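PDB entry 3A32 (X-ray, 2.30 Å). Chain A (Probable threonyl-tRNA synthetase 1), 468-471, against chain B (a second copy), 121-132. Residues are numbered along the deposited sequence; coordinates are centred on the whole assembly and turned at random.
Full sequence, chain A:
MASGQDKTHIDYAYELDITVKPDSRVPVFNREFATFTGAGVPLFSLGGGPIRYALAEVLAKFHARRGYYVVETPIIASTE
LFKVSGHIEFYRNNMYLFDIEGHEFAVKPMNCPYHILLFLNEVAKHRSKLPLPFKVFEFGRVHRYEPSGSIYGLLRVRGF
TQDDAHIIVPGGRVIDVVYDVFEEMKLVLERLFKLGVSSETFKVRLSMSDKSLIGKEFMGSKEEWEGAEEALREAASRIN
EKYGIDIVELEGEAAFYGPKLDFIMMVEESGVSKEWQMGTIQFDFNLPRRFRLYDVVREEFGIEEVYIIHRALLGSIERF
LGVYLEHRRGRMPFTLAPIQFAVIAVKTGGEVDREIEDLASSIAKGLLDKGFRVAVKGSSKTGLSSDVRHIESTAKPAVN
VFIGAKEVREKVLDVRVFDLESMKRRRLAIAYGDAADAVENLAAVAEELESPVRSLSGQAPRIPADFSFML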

# COMPACT_ATOMS: atom_id res chain seq x y z
N SER A 468 4.33 -22.31 7.37
CA SER A 468 4.47 -23.73 7.64
C SER A 468 3.12 -24.38 7.91
O SER A 468 2.90 -25.48 7.44
CB SER A 468 5.41 -24.02 8.81
OG SER A 468 6.66 -23.43 8.59
N PHE A 469 2.21 -23.69 8.62
CA PHE A 469 0.91 -24.28 9.01
C PHE A 469 0.06 -24.75 7.84
O PHE A 469 -0.84 -25.60 8.03
CB PHE A 469 0.11 -23.30 9.90
CG PHE A 469 -0.28 -22.02 9.23
CD1 PHE A 469 -1.49 -21.93 8.48
CD2 PHE A 469 0.51 -20.88 9.37
CE1 PHE A 469 -1.87 -20.71 7.89
CE2 PHE A 469 0.13 -19.64 8.74
CZ PHE A 469 -1.03 -19.56 8.01
N MET A 470 0.36 -24.19 6.65
CA MET A 470 -0.36 -24.47 5.41
C MET A 470 0.06 -25.78 4.76
O MET A 470 -0.63 -26.28 3.87
CB MET A 470 -0.12 -23.37 4.37
CG MET A 470 -0.65 -21.98 4.75
SD MET A 470 -0.51 -20.81 3.35
CE MET A 470 -1.24 -19.36 4.15
N LEU A 471 1.21 -26.35 5.16
CA LEU A 471 1.73 -27.49 4.41
C LEU A 471 1.35 -28.88 5.00
O LEU A 471 1.30 -28.98 6.22
CB LEU A 471 3.24 -27.32 4.19
CG LEU A 471 3.65 -26.83 2.79
CD1 LEU A 471 2.65 -25.97 2.06
CD2 LEU A 471 5.03 -26.26 2.69
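Chain B (121-132) NEVAKHRSKLPL

Chain B meets the short 3-10 turn of chain A (468-470) with the last turns of a helix, residues 121-126, and the bend that follows. The helix is recognised by its i to i+4 backbone hydrogen bonds, Lys B125 N to Asn B121 O at 3.1 Å and His B126 N to Glu B122 O at 2.8 Å. The two stretches bury 358 Å² together, and Phe A469 carries the largest share.

Asn B121 stays out of reach. Glu B122 directs its CA-CB bond toward chain A and, with chi1 and chi2 both m, brings OE1 to 3.5 Å from Phe A469 CE1, near the plane of the ring and hence at its edge. Val B123 and Ala B124 are again out of reach, while the CA-CB bond of Lys B125 is directed toward chain A without its side chain making contact. One turn after Glu B122, His B126 presents a ring face: the edge of Phe A469 is turned toward that face in an offset edge-to-face pair, with planes at 66°, centroids 5.5 Å apart and Phe A469 CD1 3.6 Å from His B126 CD2. Met A470 CA lies over the His B126 face, 4.1 Å from the centroid and 22° off the normal, a CH-pi contact.

Arg B127 then leaves helical geometry with phi 57° and psi -138°, and the chain turns through a 3-10 segment at 128-129. This brings Lys B129 beside Phe A469, the nearest backbone pairing, with CA atoms 5.1 Å apart. With chi1 to chi4 at m, t, m, t, Lys B129 NZ donates a 2.8 Å hydrogen bond to Leu A471 O, in the last modelled residue of chain A; Lys B129 CE lies 3.2 Å from Phe A469 O.

Leu B130 is set sideways, yet its CD1 sits over the Phe A469 face, 3.7 Å from the centroid and only 4° off the normal. Pro B131 adds an apolar contact, CD to Phe A469 CD2 at 4.0 Å, before Leu B132 passes out of reach.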

# COMPACT_ATOMS: atom_id res chain seq x y z
N ASN B 121 -11.13 -18.49 9.69
CA ASN B 121 -10.95 -19.27 8.45
C ASN B 121 -9.71 -20.20 8.52
O ASN B 121 -9.78 -21.32 8.05
CB ASN B 121 -10.88 -18.36 7.21
CG ASN B 121 -10.61 -19.14 5.94
OD1 ASN B 121 -11.42 -19.98 5.51
ND2 ASN B 121 -9.46 -18.86 5.32
N GLU B 122 -8.61 -19.72 9.11
CA GLU B 122 -7.37 -20.48 9.20
C GLU B 122 -7.51 -21.63 10.18
O GLU B 122 -6.92 -22.69 9.98
CB GLU B 122 -6.16 -19.59 9.58
CG GLU B 122 -5.96 -18.42 8.62
CD GLU B 122 -5.42 -18.80 7.21
OE1 GLU B 122 -5.16 -19.97 6.91
OE2 GLU B 122 -5.28 -17.90 6.37
N VAL B 123 -8.30 -21.42 11.24
CA VAL B 123 -8.57 -22.51 12.17
C VAL B 123 -9.39 -23.59 11.46
O VAL B 123 -9.10 -24.77 11.58
CB VAL B 123 -9.16 -21.98 13.53
CG1 VAL B 123 -9.69 -23.15 14.47
CG2 VAL B 123 -8.12 -21.16 14.24
N ALA B 124 -10.41 -23.20 10.69
CA ALA B 124 -11.22 -24.19 9.99
C ALA B 124 -10.37 -25.06 9.03
O ALA B 124 -10.51 -26.26 8.99
CB ALA B 124 -12.37 -23.54 9.26
N LYS B 125 -9.47 -24.43 8.28
CA LYS B 125 -8.58 -25.07 7.32
C LYS B 125 -7.44 -25.90 7.95
O LYS B 125 -7.19 -27.03 7.51
CB LYS B 125 -8.03 -23.99 6.41
CG LYS B 125 -9.14 -23.36 5.51
CD LYS B 125 -8.61 -22.26 4.62
CE LYS B 125 -7.65 -22.85 3.60
NZ LYS B 125 -7.12 -21.84 2.65
N HIS B 126 -6.77 -25.35 8.99
CA HIS B 126 -5.54 -25.93 9.54
C HIS B 126 -5.60 -26.33 11.00
O HIS B 126 -4.71 -27.02 11.48
CB HIS B 126 -4.32 -25.03 9.23
CG HIS B 126 -4.25 -24.64 7.78
ND1 HIS B 126 -4.06 -25.57 6.78
CD2 HIS B 126 -4.46 -23.45 7.16
CE1 HIS B 126 -4.12 -24.96 5.61
NE2 HIS B 126 -4.35 -23.68 5.81
N ARG B 127 -6.64 -25.91 11.70
CA ARG B 127 -6.86 -26.31 13.11
C ARG B 127 -5.63 -25.89 13.90
O ARG B 127 -5.08 -24.81 13.65
CB ARG B 127 -7.14 -27.81 13.23
CG ARG B 127 -8.16 -28.33 12.20
CD ARG B 127 -9.19 -29.28 12.81
NE ARG B 127 -10.35 -29.43 11.91
CZ ARG B 127 -11.28 -28.50 11.66
NH1 ARG B 127 -11.22 -27.29 12.22
NH2 ARG B 127 -12.28 -28.78 10.82
N SER B 128 -5.18 -26.77 14.80
CA SER B 128 -4.06 -26.46 15.72
C SER B 128 -2.67 -26.38 15.09
O SER B 128 -1.71 -26.03 15.79
CB SER B 128 -4.03 -27.45 16.90
OG SER B 128 -3.84 -28.76 16.40
N LYS B 129 -2.53 -26.69 13.80
CA LYS B 129 -1.25 -26.35 13.11
C LYS B 129 -0.97 -24.85 13.08
O LYS B 129 0.19 -24.42 12.98
CB LYS B 129 -1.21 -26.88 11.68
CG LYS B 129 -1.18 -28.38 11.55
CD LYS B 129 -0.62 -28.71 10.19
CE LYS B 129 -1.65 -28.51 9.12
NZ LYS B 129 -0.98 -28.90 7.83
N LEU B 130 -2.05 -24.05 13.15
CA LEU B 130 -1.92 -22.58 13.23
C LEU B 130 -1.23 -22.27 14.56
O LEU B 130 -1.74 -22.65 15.61
CB LEU B 130 -3.28 -21.88 13.20
CG LEU B 130 -3.29 -20.34 12.99
CD1 LEU B 130 -2.77 -19.92 11.59
CD2 LEU B 130 -4.67 -19.80 13.22
N PRO B 131 -0.06 -21.59 14.51
CA PRO B 131 0.62 -21.29 15.76
C PRO B 131 -0.04 -20.15 16.58
O PRO B 131 -0.69 -19.25 16.03
CB PRO B 131 2.04 -20.89 15.30
CG PRO B 131 2.07 -21.01 13.82
CD PRO B 131 0.66 -21.06 13.34
N LEU B 132 0.11 -20.24 17.89
CA LEU B 132 -0.25 -19.14 18.77
C LEU B 132 1.03 -18.70 19.48
O LEU B 132 1.88 -19.53 19.79
CB LEU B 132 -1.29 -19.61 19.79
CG LEU B 132 -2.63 -20.12 19.27
CD1 LEU B 132 -3.56 -20.58 20.41
CD2 LEU B 132 -3.36 -19.07 18.32